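Local coordinates for protein galactose-binding lectin (Arachis hypogaea, PDB 6VAW) that binds D-galactose and galactose-containing glycomimetics as a tetrameric legume lectin that carries calcium and manganese ions, at residues L106-V118 with K197-S209. Sequence-based numbering, arbitrary orientation.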
# COMPACT_ATOMS: atom_id res chain seq x y z
N LEU A 106 -29.09 14.97 -9.80
CA LEU A 106 -28.16 13.87 -9.44
C LEU A 106 -27.94 13.74 -7.90
O LEU A 106 -26.96 13.12 -7.47
CB LEU A 106 -26.80 14.05 -10.19
CG LEU A 106 -26.88 14.10 -11.72
CD1 LEU A 106 -25.51 14.47 -12.32
CD2 LEU A 106 -27.43 12.79 -12.32
N GLY A 107 -28.87 14.30 -7.12
CA GLY A 107 -28.82 14.27 -5.65
C GLY A 107 -27.83 15.22 -5.01
O GLY A 107 -27.57 15.11 -3.81
N VAL A 108 -27.29 16.17 -5.76
CA VAL A 108 -26.27 17.09 -5.22
C VAL A 108 -26.68 18.55 -5.34
O VAL A 108 -26.02 19.41 -4.75
CB VAL A 108 -24.86 16.86 -5.86
CG1 VAL A 108 -24.28 15.53 -5.43
CG2 VAL A 108 -24.91 16.96 -7.38
N SER A 109 -27.74 18.85 -6.11
CA SER A 109 -28.13 20.23 -6.28
C SER A 109 -29.62 20.49 -5.99
O SER A 109 -30.41 19.55 -5.82
CB SER A 109 -27.79 20.68 -7.69
OG SER A 109 -28.60 20.01 -8.63
N ASP A 110 -29.99 21.78 -5.97
CA ASP A 110 -31.39 22.18 -5.81
C ASP A 110 -32.10 22.10 -7.18
O ASP A 110 -31.47 21.70 -8.17
CB ASP A 110 -31.51 23.58 -5.18
CG ASP A 110 -30.83 24.74 -5.90
OD1 ASP A 110 -30.68 24.67 -7.14
OD2 ASP A 110 -30.49 25.73 -5.23
N THR A 111 -33.39 22.49 -7.24
CA THR A 111 -34.21 22.47 -8.45
C THR A 111 -33.59 23.34 -9.56
O THR A 111 -33.67 22.96 -10.73
CB THR A 111 -35.64 22.93 -8.13
OG1 THR A 111 -36.16 22.09 -7.09
CG2 THR A 111 -36.57 22.85 -9.33
N LYS A 112 -32.96 24.47 -9.20
CA LYS A 112 -32.31 25.38 -10.16
C LYS A 112 -30.91 24.87 -10.63
O LYS A 112 -30.29 25.52 -11.48
CB LYS A 112 -32.18 26.79 -9.55
CG LYS A 112 -33.53 27.40 -9.15
CD LYS A 112 -33.50 28.93 -9.01
CE LYS A 112 -32.90 29.49 -7.72
NZ LYS A 112 -33.53 28.94 -6.49
N GLY A 113 -30.48 23.73 -10.09
CA GLY A 113 -29.24 23.04 -10.43
C GLY A 113 -27.99 23.51 -9.72
O GLY A 113 -26.89 23.11 -10.09
N ALA A 114 -28.17 24.33 -8.66
CA ALA A 114 -27.07 24.88 -7.86
C ALA A 114 -26.86 24.10 -6.58
O ALA A 114 -27.81 23.61 -5.96
CB ALA A 114 -27.36 26.34 -7.53
N GLY A 115 -25.60 23.99 -6.18
CA GLY A 115 -25.21 23.30 -4.96
C GLY A 115 -23.80 23.69 -4.57
O GLY A 115 -23.19 24.54 -5.22
N HIS A 116 -23.28 23.09 -3.50
CA HIS A 116 -21.92 23.35 -3.05
C HIS A 116 -21.14 22.04 -3.19
O HIS A 116 -21.20 21.19 -2.30
CB HIS A 116 -21.90 23.91 -1.62
CG HIS A 116 -20.59 24.51 -1.22
ND1 HIS A 116 -20.40 25.02 0.05
CD2 HIS A 116 -19.47 24.71 -1.95
CE1 HIS A 116 -19.16 25.47 0.07
NE2 HIS A 116 -18.56 25.33 -1.11
N PHE A 117 -20.46 21.85 -4.34
CA PHE A 117 -19.75 20.62 -4.64
C PHE A 117 -18.89 20.79 -5.88
O PHE A 117 -19.10 21.70 -6.67
CB PHE A 117 -20.75 19.44 -4.87
CG PHE A 117 -21.64 19.63 -6.09
CD1 PHE A 117 -22.80 20.40 -6.02
CD2 PHE A 117 -21.29 19.07 -7.32
CE1 PHE A 117 -23.58 20.64 -7.16
CE2 PHE A 117 -22.08 19.28 -8.45
CZ PHE A 117 -23.22 20.08 -8.37
N VAL A 118 -17.98 19.84 -6.08
CA VAL A 118 -17.15 19.70 -7.28
C VAL A 118 -17.33 18.25 -7.65
O VAL A 118 -17.26 17.40 -6.77
CB VAL A 118 -15.66 20.13 -7.10
CG1 VAL A 118 -14.81 19.72 -8.32
CG2 VAL A 118 -15.55 21.64 -6.87
N LYS A 197 -13.10 26.98 -4.32
CA LYS A 197 -14.47 26.51 -4.40
C LYS A 197 -14.92 25.67 -3.21
O LYS A 197 -16.12 25.48 -3.01
CB LYS A 197 -14.66 25.68 -5.69
CG LYS A 197 -14.33 26.41 -7.00
CD LYS A 197 -15.26 27.59 -7.26
CE LYS A 197 -14.95 28.25 -8.58
NZ LYS A 197 -15.58 29.59 -8.68
N LEU A 198 -14.00 25.10 -2.47
CA LEU A 198 -14.39 24.24 -1.36
C LEU A 198 -13.72 24.62 -0.04
O LEU A 198 -12.64 25.19 -0.07
CB LEU A 198 -14.04 22.77 -1.68
CG LEU A 198 -14.96 22.07 -2.70
CD1 LEU A 198 -14.32 20.83 -3.26
CD2 LEU A 198 -16.32 21.75 -2.11
N PRO A 199 -14.28 24.15 1.12
CA PRO A 199 -13.62 24.42 2.42
C PRO A 199 -12.38 23.55 2.62
O PRO A 199 -12.18 22.55 1.87
CB PRO A 199 -14.71 24.06 3.44
CG PRO A 199 -15.57 23.05 2.75
CD PRO A 199 -15.55 23.41 1.30
N GLU A 200 -11.59 23.84 3.68
CA GLU A 200 -10.38 23.05 3.96
C GLU A 200 -10.66 21.55 4.15
O GLU A 200 -9.84 20.73 3.76
CB GLU A 200 -9.65 23.59 5.20
CG GLU A 200 -8.95 24.91 4.96
CD GLU A 200 -8.65 25.67 6.23
OE1 GLU A 200 -7.62 25.37 6.86
OE2 GLU A 200 -9.43 26.58 6.58
N ARG A 201 -11.79 21.21 4.82
CA ARG A 201 -12.22 19.85 5.12
C ARG A 201 -13.44 19.49 4.28
O ARG A 201 -14.45 20.22 4.22
CB ARG A 201 -12.49 19.62 6.61
CG ARG A 201 -11.23 19.74 7.50
CD ARG A 201 -11.54 20.03 8.95
NE ARG A 201 -12.56 19.14 9.51
CZ ARG A 201 -12.41 18.39 10.60
NH1 ARG A 201 -11.26 18.42 11.28
NH2 ARG A 201 -13.40 17.64 11.04
N VAL A 202 -13.32 18.35 3.60
CA VAL A 202 -14.34 17.86 2.67
C VAL A 202 -14.60 16.39 2.82
O VAL A 202 -13.86 15.68 3.51
CB VAL A 202 -13.99 18.17 1.16
CG1 VAL A 202 -13.89 19.67 0.89
CG2 VAL A 202 -12.74 17.41 0.70
N LYS A 203 -15.67 15.94 2.17
CA LYS A 203 -16.04 14.53 2.04
C LYS A 203 -16.14 14.19 0.54
O LYS A 203 -16.54 15.00 -0.29
CB LYS A 203 -17.32 14.15 2.82
CG LYS A 203 -16.96 13.83 4.28
CD LYS A 203 -18.15 13.48 5.14
CE LYS A 203 -17.75 13.43 6.59
NZ LYS A 203 -18.89 13.04 7.45
N PHE A 204 -15.67 13.00 0.20
CA PHE A 204 -15.64 12.44 -1.14
C PHE A 204 -16.71 11.37 -1.18
O PHE A 204 -16.89 10.67 -0.18
CB PHE A 204 -14.26 11.83 -1.45
CG PHE A 204 -13.15 12.84 -1.71
CD1 PHE A 204 -12.45 13.43 -0.66
CD2 PHE A 204 -12.78 13.17 -3.01
CE1 PHE A 204 -11.43 14.34 -0.90
CE2 PHE A 204 -11.77 14.10 -3.25
CZ PHE A 204 -11.06 14.65 -2.20
N GLY A 205 -17.42 11.25 -2.27
CA GLY A 205 -18.42 10.20 -2.36
C GLY A 205 -19.02 10.09 -3.73
O GLY A 205 -18.44 10.59 -4.69
N PHE A 206 -20.14 9.35 -3.80
CA PHE A 206 -20.93 9.13 -5.00
C PHE A 206 -22.40 9.41 -4.71
O PHE A 206 -22.86 9.18 -3.59
CB PHE A 206 -20.78 7.69 -5.51
CG PHE A 206 -19.37 7.30 -5.88
CD1 PHE A 206 -18.90 7.50 -7.16
CD2 PHE A 206 -18.50 6.77 -4.92
CE1 PHE A 206 -17.59 7.15 -7.50
CE2 PHE A 206 -17.19 6.40 -5.27
CZ PHE A 206 -16.74 6.63 -6.55
N SER A 207 -23.13 9.87 -5.71
CA SER A 207 -24.55 10.15 -5.63
C SER A 207 -25.21 9.76 -6.93
O SER A 207 -24.58 9.85 -7.98
CB SER A 207 -24.80 11.62 -5.33
OG SER A 207 -26.18 11.91 -5.16
N ALA A 208 -26.46 9.31 -6.86
CA ALA A 208 -27.28 8.95 -8.02
C ALA A 208 -28.74 9.26 -7.71
O ALA A 208 -29.13 9.32 -6.55
CB ALA A 208 -27.10 7.49 -8.38
N SER A 209 -29.54 9.47 -8.75
CA SER A 209 -30.94 9.80 -8.55
C SER A 209 -31.79 9.33 -9.71
O SER A 209 -31.28 8.96 -10.77
CB SER A 209 -31.11 11.30 -8.35
OG SER A 209 -30.59 12.00 -9.47
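Ser207 with Leu106, and His116 with Lys197, make the two hydrogen bonds that tie segments 106-118 and 197-209 together within the legume lectin beta-sandwich, one at each end of the contact. Strands 201-209 and 117-123 belong to the same antiparallel sheet but are separated by strand 84-91; Leu106-Val108 lie against Ser207 and Ser209, while His116 and Val118 meet the turn at 197-199 that precedes strand 201-209. Ser207 OG donates to Leu106 O at 2.7 Å, reaching a lone pair in the carbonyl plane; the hydroxyl stands opposite its own backbone N (chi1 -176°). At the far end, the His116 ring extends with CG anti to the backbone N (chi1 -166°), and NE2 donates from the ring edge to Lys197 O at 3.1 Å, bent to 141° at the hydrogen.

Ser209 OG approaches Leu106 CA to 3.1 Å and is hydrogen-bonded to Gly103 O, itself a residue of the galactoside pocket. Gly107, at positive phi, brings its CA to 3.6 Å from Ser207 OG. The side chain of Leu106 lies about 5 Å from the bound calcium ion, which places this end beside the metal site.

Apolar contacts are few. Val108 CG1 rests on Ser207 CB, while, within 106-118, its CG2 lies over one face of the Phe117 ring, offset toward the rim. Val118 CG2 meets Leu198 CD1 at 3.9 Å, the two side chains crossing at a slant.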